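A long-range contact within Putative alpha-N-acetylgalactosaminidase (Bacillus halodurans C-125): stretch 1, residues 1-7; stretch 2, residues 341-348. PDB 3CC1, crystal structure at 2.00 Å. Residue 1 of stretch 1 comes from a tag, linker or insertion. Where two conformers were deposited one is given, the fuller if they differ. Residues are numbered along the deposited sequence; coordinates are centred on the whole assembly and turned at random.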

# COMPACT_ATOMS: atom_id res chain seq x y z
N GLY A 1 -2.18 -14.04 16.89
CA GLY A 1 -2.79 -12.89 17.64
C GLY A 1 -2.70 -13.14 19.13
O GLY A 1 -2.13 -14.13 19.55
N MSE A 2 -3.22 -12.19 19.91
CA MSE A 2 -3.25 -12.26 21.38
C MSE A 2 -4.68 -12.38 21.83
O MSE A 2 -5.48 -11.45 21.68
CB MSE A 2 -2.62 -11.00 22.00
CG MSE A 2 -2.83 -10.83 23.55
SE MSE A 2 -2.17 -12.31 24.62
CE MSE A 2 -0.30 -12.27 24.12
N GLU A 3 -5.02 -13.54 22.38
CA GLU A 3 -6.43 -13.86 22.66
C GLU A 3 -6.78 -14.20 24.10
O GLU A 3 -7.83 -14.78 24.37
CB GLU A 3 -6.86 -15.05 21.78
CG GLU A 3 -6.90 -14.79 20.27
CD GLU A 3 -7.49 -15.96 19.50
OE1 GLU A 3 -7.97 -16.95 20.13
OE2 GLU A 3 -7.51 -15.92 18.25
N VAL A 4 -5.91 -13.83 25.03
CA VAL A 4 -6.13 -14.04 26.45
C VAL A 4 -6.16 -12.71 27.20
O VAL A 4 -5.57 -11.73 26.79
CB VAL A 4 -5.11 -15.03 27.07
CG1 VAL A 4 -5.27 -16.41 26.41
CG2 VAL A 4 -3.62 -14.49 27.00
N ASN A 5 -6.86 -12.69 28.33
CA ASN A 5 -6.96 -11.47 29.14
C ASN A 5 -5.95 -11.50 30.29
O ASN A 5 -5.78 -10.52 31.01
CB ASN A 5 -8.37 -11.33 29.70
CG ASN A 5 -8.68 -12.38 30.75
OD1 ASN A 5 -8.71 -13.57 30.44
ND2 ASN A 5 -8.89 -11.95 31.99
N ARG A 6 -5.32 -12.65 30.49
CA ARG A 6 -4.31 -12.81 31.52
C ARG A 6 -3.03 -13.38 30.98
O ARG A 6 -2.99 -14.37 30.25
CB ARG A 6 -4.81 -13.70 32.66
CG ARG A 6 -5.39 -12.90 33.80
CD ARG A 6 -5.86 -13.74 34.99
NE ARG A 6 -7.04 -13.10 35.59
CZ ARG A 6 -7.03 -12.08 36.45
NH1 ARG A 6 -5.89 -11.56 36.92
NH2 ARG A 6 -8.18 -11.58 36.88
N LEU A 7 -1.96 -12.73 31.40
CA LEU A 7 -0.61 -13.16 31.11
C LEU A 7 0.14 -13.16 32.42
O LEU A 7 0.12 -12.19 33.17
CB LEU A 7 0.07 -12.25 30.07
CG LEU A 7 -0.50 -12.24 28.65
CD1 LEU A 7 0.16 -11.16 27.80
CD2 LEU A 7 -0.36 -13.60 28.03
N ASN A 341 -11.75 -5.18 27.92
CA ASN A 341 -10.27 -5.03 27.98
C ASN A 341 -9.63 -5.97 29.01
O ASN A 341 -8.54 -6.55 28.81
CB ASN A 341 -9.92 -3.59 28.33
CG ASN A 341 -8.41 -3.36 28.44
OD1 ASN A 341 -7.84 -3.39 29.53
ND2 ASN A 341 -7.76 -3.14 27.31
N GLN A 342 -10.34 -6.16 30.12
CA GLN A 342 -9.76 -6.86 31.28
C GLN A 342 -10.10 -8.36 31.38
O GLN A 342 -9.38 -9.12 32.06
CB GLN A 342 -10.20 -6.19 32.59
CG GLN A 342 -9.63 -4.79 32.84
CD GLN A 342 -8.13 -4.82 33.11
OE1 GLN A 342 -7.72 -5.26 34.17
NE2 GLN A 342 -7.33 -4.42 32.14
N LYS A 343 -11.19 -8.76 30.73
CA LYS A 343 -11.74 -10.11 30.92
C LYS A 343 -12.02 -10.93 29.66
O LYS A 343 -12.16 -12.15 29.74
CB LYS A 343 -13.02 -10.03 31.76
CG LYS A 343 -12.80 -9.52 33.19
CD LYS A 343 -12.05 -10.54 34.05
CE LYS A 343 -11.65 -9.99 35.44
NZ LYS A 343 -10.30 -9.34 35.44
N SER A 344 -12.14 -10.29 28.50
CA SER A 344 -12.55 -11.03 27.30
C SER A 344 -11.41 -11.91 26.74
O SER A 344 -10.23 -11.71 27.02
CB SER A 344 -13.11 -10.08 26.24
OG SER A 344 -12.10 -9.32 25.64
N VAL A 345 -11.81 -12.91 25.96
CA VAL A 345 -10.90 -13.84 25.32
C VAL A 345 -11.22 -14.00 23.83
O VAL A 345 -12.21 -13.48 23.35
CB VAL A 345 -10.94 -15.22 26.03
CG1 VAL A 345 -10.44 -15.08 27.47
CG2 VAL A 345 -12.39 -15.84 25.96
N LEU A 346 -10.36 -14.68 23.11
CA LEU A 346 -10.59 -14.96 21.68
C LEU A 346 -10.61 -13.67 20.84
O LEU A 346 -11.17 -13.60 19.75
CB LEU A 346 -11.89 -15.75 21.53
CG LEU A 346 -11.85 -17.17 22.08
CD1 LEU A 346 -13.25 -17.78 21.95
CD2 LEU A 346 -10.76 -18.05 21.45
N ASN A 347 -9.97 -12.66 21.37
CA ASN A 347 -9.87 -11.33 20.74
C ASN A 347 -9.27 -11.41 19.36
O ASN A 347 -8.19 -11.94 19.18
CB ASN A 347 -9.05 -10.40 21.63
CG ASN A 347 -9.58 -10.37 23.03
OD1 ASN A 347 -9.42 -11.33 23.76
ND2 ASN A 347 -10.30 -9.29 23.39
N ARG A 348 -10.02 -10.92 18.38
CA ARG A 348 -9.69 -11.22 16.99
C ARG A 348 -10.24 -10.21 15.99
O ARG A 348 -11.31 -9.62 16.16
CB ARG A 348 -10.18 -12.62 16.61
CG ARG A 348 -11.70 -12.80 16.59
CD ARG A 348 -12.03 -14.28 16.63
NE ARG A 348 -13.46 -14.57 16.66
CZ ARG A 348 -14.21 -14.49 17.73
NH1 ARG A 348 -13.72 -14.09 18.89
NH2 ARG A 348 -15.48 -14.80 17.65
O HOH W 1 -11.24 -14.37 31.10

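Two direct hydrogen bonds tie the N-terminal segment to a stretch more than 330 residues later in the chain. In the shorter, the backbone amide of L346 donates to the carbonyl of E3 (N to O, 2.8 Å; angle at the hydrogen 152°), at the point where the two backbones come closest, E3 CA lying 4.4 Å from L346 CA. In the other, the side chain of N5, its CB directed toward the second stretch, donates through ND2 to Q342 O (2.9 Å, 156°). Q342 lies in the last part of a helix, and S344 is the first residue to leave helical geometry, so N5 takes up a carbonyl at the end of that helix. The other end of the same amide is used as well: one water donates to N5 OD1 (2.7 Å from the water O) and to K343 O (2.8 Å), bridging the two residues. Within the second stretch, N347 ND2 donates to S344 OG (2.9 Å) and R348 NH1 to L346 O (2.7 Å). N5 N, by contrast, is buried by the contact without a partner anywhere in the model.

R6 and K343 meet less favourably. R6 NH2 and K343 NZ are 3.4 Å apart, but both are donors and carry like charge, so this is proximity without a bond.

E3 runs alongside the second stretch, with CG 3.3 Å from N347 O and OE1 3.3 Å from L346 CD2; its carboxylate oxygens are hydrogen-bonded elsewhere in the structure. N5 CB sits 3.3 Å from S344 O, while N5 OD1 approaches V345 CG1 at 3.8 Å. V4 directs its CB away; the CB of selenomethionine M2 points sideways and its side-chain end leads away, leaving mainly backbone, M2 O lying 3.7 Å from N347 O. Altogether 449 Å² is buried, both sides summed, with E3 and N5 the most covered residues.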